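PDB 2VXZ: Pyrsv_gp04 from Pyrobaculum spherical virus, which is of unknown function but, carrying a domain of the helix-turn-helix clan, probably acts as a viral regulator of transcription. Local coordinates for residues A[130-142]-A[146-157]. Numbering follows the deposited sequence.
Sequences FLNHLLKMIYGEP and TDETVYLTANRK
Y151 is clamped between L135 and P142, one on each face of its phenol ring. L135 CB lies 3.9 Å from the Y151 ring centroid and P142 CB lies 3.8 Å from the same centroid on the opposite face, both CH-pi contacts that suit a flat, polarisable ring. With CG anti to its own carbonyl carbon (chi1 -66°), Y151 slides in alongside the proline, whose ring offers aliphatic C-H groups to that face. Y151 CE1 comes within 3.1 Å of G140 O, at the ring edge and near its plane.

The hydroxyl at the far end of the tyrosine donates to N132 OD1, 2.7 Å from Y151 OH. T149 OG1 donates to N132 OD1 as well, at 2.8 Å. The two donors stand well out of the amide plane, on opposite faces, so one carbonyl oxygen ties two positions of the returning chain to the helix.

At the helix C-terminus, the Y139 ring meets the backbone of T153 and R156, with Y139 CE1 3.7 Å from T153 CA. G140, lacking a side chain, takes positive phi without strain and suits the first residue beyond the helix. The helix's last turn also receives the tail: K157 N donates to I138 O over 2.7 Å in a nearly straight bond (165°), while a water joins Y139 O, E141 O and N155 ND2.

Y139 and Y151 also touch I95 of strand 94-95. Helix 125-139 thus ends at G140, and the chain returns as strand 151-152, antiparallel partner of strand 94-95, laying Y151 on the helix through L135 and N132 and running its tail past Y139, in a predicted transcriptional regulator domain of the helix-turn-helix clan.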
loop_
_atom_site.group_PDB
_atom_site.type_symbol
_atom_site.label_atom_id
_atom_site.label_comp_id
_atom_site.label_asym_id
_atom_site.label_seq_id
_atom_site.Cartn_x
_atom_site.Cartn_y
_atom_site.Cartn_z
ATOM N N PHE A 130 7.520 -2.468 1.477
ATOM C CA PHE A 130 6.474 -1.528 1.080
ATOM C C PHE A 130 6.699 -0.174 1.762
ATOM O O PHE A 130 6.694 0.871 1.119
ATOM C CB PHE A 130 5.101 -2.092 1.461
ATOM C CG PHE A 130 3.949 -1.165 1.191
ATOM C CD1 PHE A 130 3.320 -1.166 -0.047
ATOM C CD2 PHE A 130 3.473 -0.313 2.174
ATOM C CE1 PHE A 130 2.241 -0.326 -0.299
ATOM C CE2 PHE A 130 2.404 0.514 1.933
ATOM C CZ PHE A 130 1.783 0.515 0.692
ATOM N N LEU A 131 6.869 -0.194 3.076
ATOM C CA LEU A 131 7.088 1.050 3.837
ATOM C C LEU A 131 8.436 1.728 3.483
ATOM O O LEU A 131 8.550 2.962 3.502
ATOM C CB LEU A 131 7.004 0.762 5.334
ATOM C CG LEU A 131 5.606 0.380 5.837
ATOM C CD1 LEU A 131 5.679 -0.009 7.290
ATOM C CD2 LEU A 131 4.604 1.503 5.641
ATOM N N ASN A 132 9.446 0.921 3.159
ATOM C CA ASN A 132 10.724 1.448 2.687
ATOM C C ASN A 132 10.531 2.221 1.386
ATOM O O ASN A 132 11.085 3.294 1.205
ATOM C CB ASN A 132 11.726 0.320 2.449
ATOM C CG ASN A 132 13.107 0.831 2.133
ATOM O OD1 ASN A 132 13.694 1.553 2.925
ATOM N ND2 ASN A 132 13.651 0.441 0.963
ATOM N N HIS A 133 9.730 1.661 0.481
ATOM C CA HIS A 133 9.461 2.319 -0.790
ATOM C C HIS A 133 8.768 3.667 -0.570
ATOM O O HIS A 133 9.108 4.669 -1.212
ATOM C CB HIS A 133 8.609 1.415 -1.676
ATOM C CG HIS A 133 8.436 1.948 -3.059
ATOM N ND1 HIS A 133 9.406 1.822 -4.031
ATOM C CD2 HIS A 133 7.420 2.635 -3.623
ATOM C CE1 HIS A 133 8.980 2.396 -5.139
ATOM N NE2 HIS A 133 7.782 2.905 -4.917
ATOM N N LEU A 134 7.815 3.685 0.357
ATOM C CA LEU A 134 7.084 4.900 0.716
ATOM C C LEU A 134 8.040 5.935 1.299
ATOM O O LEU A 134 7.990 7.127 0.946
ATOM C CB LEU A 134 5.971 4.562 1.723
ATOM C CG LEU A 134 5.035 5.688 2.195
ATOM C CD1 LEU A 134 4.385 6.437 1.023
ATOM C CD2 LEU A 134 3.962 5.154 3.154
ATOM N N LEU A 135 8.905 5.500 2.208
ATOM C CA LEU A 135 9.843 6.436 2.832
ATOM C C LEU A 135 10.788 7.028 1.790
ATOM O O LEU A 135 11.114 8.218 1.823
ATOM C CB LEU A 135 10.635 5.777 3.965
ATOM C CG LEU A 135 9.884 5.494 5.255
ATOM C CD1 LEU A 135 10.719 4.665 6.210
ATOM C CD2 LEU A 135 9.439 6.777 5.947
ATOM N N LYS A 136 11.224 6.212 0.853
ATOM C CA LYS A 136 12.140 6.691 -0.178
ATOM C C LYS A 136 11.459 7.718 -1.088
ATOM O O LYS A 136 12.098 8.661 -1.588
ATOM C CB LYS A 136 12.655 5.492 -0.969
ATOM C CG LYS A 136 14.009 5.648 -1.577
ATOM C CD LYS A 136 14.470 4.306 -2.117
ATOM C CE LYS A 136 15.865 3.972 -1.641
ATOM N NZ LYS A 136 16.376 2.720 -2.273
HETATM N N MSE A 137 10.158 7.541 -1.316
HETATM C CA MSE A 137 9.383 8.495 -2.123
HETATM C C MSE A 137 9.270 9.858 -1.451
HETATM O O MSE A 137 9.226 10.883 -2.130
HETATM C CB MSE A 137 7.980 7.974 -2.393
HETATM C CG MSE A 137 7.959 6.821 -3.337
HETATM SE SE MSE A 137 6.138 6.162 -3.535
HETATM C CE MSE A 137 5.217 7.818 -3.444
ATOM N N ILE A 138 9.227 9.859 -0.116
ATOM C CA ILE A 138 9.042 11.071 0.660
ATOM C C ILE A 138 10.363 11.808 0.937
ATOM O O ILE A 138 10.428 13.042 0.827
ATOM C CB ILE A 138 8.343 10.777 2.002
ATOM C CG1 ILE A 138 6.977 10.117 1.780
ATOM C CG2 ILE A 138 8.196 12.059 2.810
ATOM C CD1 ILE A 138 6.362 9.527 3.035
ATOM N N TYR A 139 11.398 11.047 1.300
ATOM C CA TYR A 139 12.641 11.586 1.867
ATOM C C TYR A 139 13.861 11.361 0.968
ATOM O O TYR A 139 14.970 11.810 1.296
ATOM C CB TYR A 139 12.891 10.971 3.269
ATOM C CG TYR A 139 11.769 11.265 4.256
ATOM C CD1 TYR A 139 11.550 12.554 4.716
ATOM C CD2 TYR A 139 10.917 10.261 4.700
ATOM C CE1 TYR A 139 10.523 12.834 5.599
ATOM C CE2 TYR A 139 9.875 10.540 5.576
ATOM C CZ TYR A 139 9.681 11.827 6.018
ATOM O OH TYR A 139 8.638 12.139 6.871
ATOM N N GLY A 140 13.683 10.675 -0.156
ATOM C CA GLY A 140 14.801 10.372 -1.047
ATOM C C GLY A 140 15.638 9.216 -0.537
ATOM O O GLY A 140 15.237 8.510 0.386
ATOM N N GLU A 141 16.817 9.037 -1.129
ATOM C CA GLU A 141 17.679 7.910 -0.778
ATOM C C GLU A 141 18.112 7.975 0.679
ATOM O O GLU A 141 18.399 9.051 1.194
ATOM C CB GLU A 141 18.914 7.872 -1.663
ATOM C CG GLU A 141 18.616 7.682 -3.123
ATOM C CD GLU A 141 17.993 6.354 -3.420
ATOM O OE1 GLU A 141 18.430 5.342 -2.832
ATOM O OE2 GLU A 141 17.055 6.317 -4.234
ATOM N N PRO A 142 18.176 6.817 1.343
ATOM C CA PRO A 142 18.473 6.822 2.769
ATOM C C PRO A 142 19.906 7.212 3.114
ATOM O O PRO A 142 20.822 7.028 2.304
ATOM C CB PRO A 142 18.227 5.371 3.181
ATOM C CG PRO A 142 18.457 4.591 1.973
ATOM C CD PRO A 142 17.985 5.447 0.831
ATOM N N THR A 146 22.511 -0.028 4.889
ATOM C CA THR A 146 22.678 -1.461 5.164
ATOM C C THR A 146 22.011 -1.887 6.457
ATOM O O THR A 146 22.037 -1.156 7.449
ATOM C CB THR A 146 24.147 -1.857 5.250
ATOM O OG1 THR A 146 24.734 -1.257 6.412
ATOM C CG2 THR A 146 24.886 -1.407 4.004
ATOM N N ASP A 147 21.457 -3.098 6.428
ATOM C CA ASP A 147 20.616 -3.641 7.477
ATOM C C ASP A 147 19.304 -2.842 7.465
ATOM O O ASP A 147 18.510 -2.951 6.516
ATOM C CB ASP A 147 21.326 -3.622 8.849
ATOM C CG ASP A 147 22.614 -4.447 8.873
ATOM O OD1 ASP A 147 22.891 -5.221 7.928
ATOM O OD2 ASP A 147 23.354 -4.316 9.871
ATOM N N GLU A 148 19.091 -2.033 8.494
ATOM C CA GLU A 148 17.926 -1.177 8.591
ATOM C C GLU A 148 18.237 0.150 7.888
ATOM O O GLU A 148 19.268 0.773 8.146
ATOM C CB GLU A 148 17.607 -0.960 10.068
ATOM C CG GLU A 148 16.323 -0.223 10.367
ATOM C CD GLU A 148 16.112 -0.067 11.861
ATOM O OE1 GLU A 148 16.926 -0.606 12.637
ATOM O OE2 GLU A 148 15.146 0.584 12.279
ATOM N N THR A 149 17.366 0.542 6.968
ATOM C CA THR A 149 17.515 1.806 6.262
ATOM C C THR A 149 17.083 2.928 7.185
ATOM O O THR A 149 16.094 2.798 7.878
ATOM C CB THR A 149 16.659 1.891 4.970
ATOM O OG1 THR A 149 15.362 1.317 5.198
ATOM C CG2 THR A 149 17.337 1.177 3.823
ATOM N N VAL A 150 17.837 4.011 7.197
ATOM C CA VAL A 150 17.490 5.179 7.984
ATOM C C VAL A 150 17.458 6.424 7.087
ATOM O O VAL A 150 18.415 6.717 6.377
ATOM C CB VAL A 150 18.462 5.387 9.170
ATOM C CG1 VAL A 150 18.015 6.570 10.002
ATOM C CG2 VAL A 150 18.509 4.115 10.034
ATOM N N TYR A 151 16.329 7.128 7.139
ATOM C CA TYR A 151 16.043 8.314 6.321
ATOM C C TYR A 151 16.075 9.540 7.212
ATOM O O TYR A 151 15.558 9.500 8.318
ATOM C CB TYR A 151 14.638 8.184 5.690
ATOM C CG TYR A 151 14.566 7.057 4.691
ATOM C CD1 TYR A 151 14.843 7.285 3.351
ATOM C CD2 TYR A 151 14.308 5.746 5.091
ATOM C CE1 TYR A 151 14.834 6.232 2.423
ATOM C CE2 TYR A 151 14.300 4.692 4.168
ATOM C CZ TYR A 151 14.555 4.951 2.834
ATOM O OH TYR A 151 14.569 3.912 1.917
ATOM N N LEU A 152 16.659 10.625 6.714
ATOM C CA LEU A 152 16.685 11.895 7.428
ATOM C C LEU A 152 15.430 12.656 7.055
ATOM O O LEU A 152 15.191 12.916 5.872
ATOM C CB LEU A 152 17.924 12.708 7.044
ATOM C CG LEU A 152 19.268 12.061 7.345
ATOM C CD1 LEU A 152 20.410 12.908 6.776
ATOM C CD2 LEU A 152 19.433 11.854 8.855
ATOM N N THR A 153 14.628 13.015 8.052
ATOM C CA THR A 153 13.368 13.717 7.768
ATOM C C THR A 153 13.628 15.127 7.218
ATOM O O THR A 153 12.825 15.655 6.443
ATOM C CB THR A 153 12.398 13.708 8.976
ATOM O OG1 THR A 153 13.027 14.298 10.122
ATOM C CG2 THR A 153 11.936 12.266 9.289
ATOM N N ALA A 154 14.792 15.711 7.539
ATOM C CA ALA A 154 15.209 16.985 6.911
ATOM C C ALA A 154 15.314 16.946 5.378
ATOM O O ALA A 154 15.343 17.995 4.726
ATOM C CB ALA A 154 16.547 17.432 7.498
ATOM N N ASN A 155 15.421 15.751 4.796
ATOM C CA ASN A 155 15.541 15.594 3.347
ATOM C C ASN A 155 14.187 15.453 2.622
ATOM O O ASN A 155 14.159 15.087 1.441
ATOM C CB ASN A 155 16.428 14.380 3.012
ATOM C CG ASN A 155 17.892 14.629 3.258
ATOM O OD1 ASN A 155 18.295 15.723 3.673
ATOM N ND2 ASN A 155 18.721 13.616 2.980
ATOM N N ARG A 156 13.087 15.741 3.325
ATOM C CA ARG A 156 11.741 15.741 2.735
ATOM C C ARG A 156 11.718 16.368 1.336
ATOM O O ARG A 156 12.179 17.499 1.151
ATOM C CB ARG A 156 10.753 16.480 3.649
ATOM C CG ARG A 156 9.308 16.509 3.137
ATOM C CD ARG A 156 8.502 17.634 3.779
ATOM N NE ARG A 156 7.107 17.644 3.319
ATOM C CZ ARG A 156 6.481 18.654 2.716
ATOM N NH1 ARG A 156 7.086 19.812 2.444
ATOM N NH2 ARG A 156 5.208 18.496 2.371
ATOM N N LYS A 157 11.177 15.598 0.384
ATOM C CA LYS A 157 11.044 15.915 -1.045
ATOM C C LYS A 157 12.136 15.243 -1.886
ATOM O O LYS A 157 12.022 14.056 -2.234
ATOM C CB LYS A 157 10.983 17.413 -1.321
ATOM C CG LYS A 157 10.639 17.718 -2.758
ATOM C CD LYS A 157 10.010 19.095 -2.928
ATOM C CE LYS A 157 9.143 19.139 -4.158
ATOM N NZ LYS A 157 8.052 18.126 -4.117
HETATM O O HOH W 1 17.406 11.398 1.777
HETATM O O HOH W 2 18.077 10.387 4.312
#